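Local coordinates for endo-1,3-beta-glucanase, family GH16 (PDB 4CRQ), which probably hydrolyses internal beta-1,3-glucosidic bonds of laminarin through its family GH16 catalytic module, which also carries a calcium ion, at residues 30-35 / 205-210. The protein carries 1 engineered substitution. Sequence-based numbering, arbitrary orientation.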
ATOM      1  N   TRP A  30      -1.646 -13.048  -5.818  1.00 25.24           N
ATOM      2  CA  TRP A  30      -2.280 -12.000  -4.991  1.00 25.84           C
ATOM      3  C   TRP A  30      -3.367 -11.295  -5.761  1.00 26.60           C
ATOM      4  O   TRP A  30      -3.568 -10.094  -5.621  1.00 29.51           O
ATOM      5  CB  TRP A  30      -1.209 -11.062  -4.396  1.00 23.10           C
ATOM      6  CG  TRP A  30      -0.382 -11.861  -3.428  1.00 23.26           C
ATOM      7  CD1 TRP A  30       0.820 -12.509  -3.683  1.00 21.91           C
ATOM      8  CD2 TRP A  30      -0.696 -12.159  -2.047  1.00 25.04           C
ATOM      9  NE1 TRP A  30       1.267 -13.156  -2.572  1.00 23.55           N
ATOM     10  CE2 TRP A  30       0.405 -12.994  -1.556  1.00 23.86           C
ATOM     11  CE3 TRP A  30      -1.737 -11.829  -1.183  1.00 25.03           C
ATOM     12  CZ2 TRP A  30       0.449 -13.468  -0.258  1.00 22.61           C
ATOM     13  CZ3 TRP A  30      -1.693 -12.309   0.135  1.00 26.95           C
ATOM     14  CH2 TRP A  30      -0.620 -13.105   0.591  1.00 25.13           C
ATOM     15  N   GLY A  31      -4.062 -12.081  -6.586  1.00 30.24           N
ATOM     16  CA  GLY A  31      -5.173 -11.635  -7.444  1.00 31.44           C
ATOM     17  C   GLY A  31      -4.800 -10.766  -8.635  1.00 30.66           C
ATOM     18  O   GLY A  31      -5.696 -10.248  -9.309  1.00 32.14           O
ATOM     19  N   ASN A  32      -3.495 -10.612  -8.903  1.00 26.62           N
ATOM     20  CA  ASN A  32      -3.014  -9.762 -10.000  1.00 26.11           C
ATOM     21  C   ASN A  32      -1.953 -10.411 -10.869  1.00 27.40           C
ATOM     22  O   ASN A  32      -1.261  -9.707 -11.637  1.00 29.95           O
ATOM     23  CB  ASN A  32      -2.441  -8.474  -9.383  1.00 31.61           C
ATOM     24  CG  ASN A  32      -3.508  -7.599  -8.759  1.00 32.15           C
ATOM     25  OD1 ASN A  32      -3.637  -7.530  -7.537  1.00 40.20           O
ATOM     26  ND2 ASN A  32      -4.281  -6.929  -9.603  1.00 35.12           N
ATOM     27  N   ASN A  33      -1.819 -11.743 -10.762  1.00 26.70           N
ATOM     28  CA  ASN A  33      -0.801 -12.509 -11.522  1.00 24.43           C
ATOM     29  C   ASN A  33       0.629 -12.031 -11.240  1.00 26.74           C
ATOM     30  O   ASN A  33       1.496 -12.055 -12.129  1.00 27.52           O
ATOM     31  CB  ASN A  33      -1.096 -12.487 -13.034  1.00 26.40           C
ATOM     32  CG  ASN A  33      -2.423 -13.131 -13.380  1.00 33.14           C
ATOM     33  OD1 ASN A  33      -2.706 -14.257 -12.971  1.00 34.58           O
ATOM     34  ND2 ASN A  33      -3.245 -12.419 -14.141  1.00 35.95           N
ATOM     35  N   GLU A  34       0.855 -11.584 -10.000  1.00 25.05           N
ATOM     36  CA  GLU A  34       2.186 -11.112  -9.543  1.00 22.25           C
ATOM     37  C   GLU A  34       3.188 -12.276  -9.554  1.00 20.45           C
ATOM     38  O   GLU A  34       2.794 -13.448  -9.403  1.00 24.87           O
ATOM     39  CB  GLU A  34       2.096 -10.504  -8.149  1.00 21.56           C
ATOM     40  CG  GLU A  34       1.249  -9.227  -8.176  1.00 26.61           C
ATOM     41  CD  GLU A  34       0.748  -8.773  -6.806  1.00 26.32           C
ATOM     42  OE1 GLU A  34       1.334  -9.169  -5.756  1.00 24.35           O
ATOM     43  OE2 GLU A  34      -0.239  -8.008  -6.758  1.00 28.67           O
ATOM     44  N   LEU A  35       4.468 -11.951  -9.729  1.00 19.17           N
ATOM     45  CA  LEU A  35       5.520 -12.987  -9.908  1.00 18.57           C
ATOM     46  C   LEU A  35       6.331 -13.321  -8.655  1.00 20.58           C
ATOM     47  O   LEU A  35       7.084 -14.295  -8.664  1.00 23.63           O
ATOM     48  CB  LEU A  35       6.453 -12.606 -11.099  1.00 21.08           C
ATOM     49  CG  LEU A  35       5.748 -12.191 -12.411  1.00 21.54           C
ATOM     50  CD1 LEU A  35       6.746 -11.629 -13.405  1.00 23.66           C
ATOM     51  CD2 LEU A  35       4.953 -13.352 -13.019  1.00 24.98           C
ATOM     52  N   GLY A 205       6.197  -7.691 -10.964  1.00 21.03           N
ATOM     53  CA  GLY A 205       5.314  -8.089 -12.081  1.00 22.62           C
ATOM     54  C   GLY A 205       3.847  -8.138 -11.686  1.00 23.31           C
ATOM     55  O   GLY A 205       3.475  -7.994 -10.511  1.00 25.77           O
ATOM     56  N   GLY A 206       2.993  -8.334 -12.683  1.00 25.05           N
ATOM     57  CA  GLY A 206       1.554  -8.385 -12.440  1.00 25.72           C
ATOM     58  C   GLY A 206       0.855  -7.683 -13.562  1.00 28.56           C
ATOM     59  O   GLY A 206       1.524  -7.099 -14.442  1.00 27.69           O
ATOM     60  N   ASP A 207      -0.478  -7.724 -13.528  1.00 28.13           N
ATOM     61  CA  ASP A 207      -1.290  -7.172 -14.634  1.00 30.69           C
ATOM     62  C   ASP A 207      -0.954  -5.720 -14.957  1.00 30.97           C
ATOM     63  O   ASP A 207      -0.779  -5.365 -16.125  1.00 32.01           O
ATOM     64  CB  ASP A 207      -2.788  -7.355 -14.344  1.00 38.73           C
ATOM     65  CG  ASP A 207      -3.181  -8.820 -14.218  1.00 39.39           C
ATOM     66  OD1 ASP A 207      -2.558  -9.691 -14.876  1.00 41.02           O
ATOM     67  OD2 ASP A 207      -4.127  -9.104 -13.455  1.00 46.70           O
ATOM     68  N   TRP A 208      -0.852  -4.910 -13.906  1.00 32.47           N
ATOM     69  CA  TRP A 208      -0.567  -3.489 -14.033  1.00 33.93           C
ATOM     70  C   TRP A 208       0.856  -3.181 -14.504  1.00 29.86           C
ATOM     71  O   TRP A 208       0.981  -2.594 -15.585  1.00 31.86           O
ATOM     72  CB  TRP A 208      -0.968  -2.754 -12.745  1.00 38.90           C
ATOM     73  CG  TRP A 208      -0.879  -1.247 -12.815  1.00 42.40           C
ATOM     74  CD1 TRP A 208      -0.872  -0.426 -13.956  1.00 45.44           C
ATOM     75  CD2 TRP A 208      -0.814  -0.320 -11.687  1.00 40.23           C
ATOM     76  NE1 TRP A 208      -0.794   0.903 -13.612  1.00 46.53           N
ATOM     77  CE2 TRP A 208      -0.757   1.043 -12.270  1.00 44.00           C
ATOM     78  CE3 TRP A 208      -0.796  -0.463 -10.302  1.00 38.88           C
ATOM     79  CZ2 TRP A 208      -0.680   2.186 -11.469  1.00 48.32           C
ATOM     80  CZ3 TRP A 208      -0.717   0.692  -9.506  1.00 39.63           C
ATOM     81  CH2 TRP A 208      -0.663   1.987 -10.077  1.00 45.27           C
ATOM     82  N   PRO A 209       1.929  -3.563 -13.737  1.00 27.50           N
ATOM     83  CA  PRO A 209       3.281  -3.205 -14.207  1.00 26.91           C
ATOM     84  C   PRO A 209       3.705  -4.003 -15.462  1.00 27.54           C
ATOM     85  O   PRO A 209       4.578  -3.545 -16.198  1.00 28.60           O
ATOM     86  CB  PRO A 209       4.182  -3.553 -13.025  1.00 26.66           C
ATOM     87  CG  PRO A 209       3.451  -4.677 -12.323  1.00 26.02           C
ATOM     88  CD  PRO A 209       1.987  -4.321 -12.470  1.00 26.26           C
ATOM     89  N   GLY A 210       3.085  -5.160 -15.702  1.00 26.46           N
ATOM     90  CA  GLY A 210       3.456  -6.010 -16.832  1.00 28.92           C
ATOM     91  C   GLY A 210       4.359  -7.121 -16.336  1.00 28.75           C
ATOM     92  O   GLY A 210       4.715  -7.150 -15.149  1.00 26.68           O
TER
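Asp207 meets Asn32 and Asn33 where a loop of the GH16 beta-jellyroll, following strand 196-204, passes a short, weakly bonded helical turn, 29-33. The touching parts run roughly antiparallel, with CA of Glu34 and CA of Gly206 4.0 Å apart.

Two hydrogen bonds carry the polar part. The backbone N of Asp207 donates to the carbonyl O of Asn32 at 2.8 Å, fastening loop to helix main chain to main chain. Beside it, Asn33 ND2 reaches Asp207 OD1 at 2.9 Å. This second bond is almost straight, 174° at the hydrogen; it uses the syn lone pair of OD1, and the oxygen lies nearly in the amide plane of Asn33, although amide and carboxylate planes are 72° apart. In Asp207, CG stands anti to the carbonyl carbon (chi1 -61°), which places the carboxylate within range of that amide while the backbone N of the same residue is engaged by Asn32.

The remaining contact is close backbone and aliphatic packing. Glu34 CA makes a CH...O contact with the carbonyl O of Gly205, and its CG lies 3.5 Å from the same oxygen, which is buried without a hydrogen-bond partner. Beyond CG the Glu34 chain is extended, and OE1 bonds to Gln36 NE2. Gly206 brings its CA to 3.2 Å from the carbonyl O of Asn32, the oxygen that also accepts from Asp207 N.

Trp95 of strand 94-102 touches both Asn32 and Glu34, and Leu35 bonds through its backbone to Val204, joining the contact to strand 196-204. Leu35 itself lays CD1 against the bare CA of Gly205, at 4.0 Å.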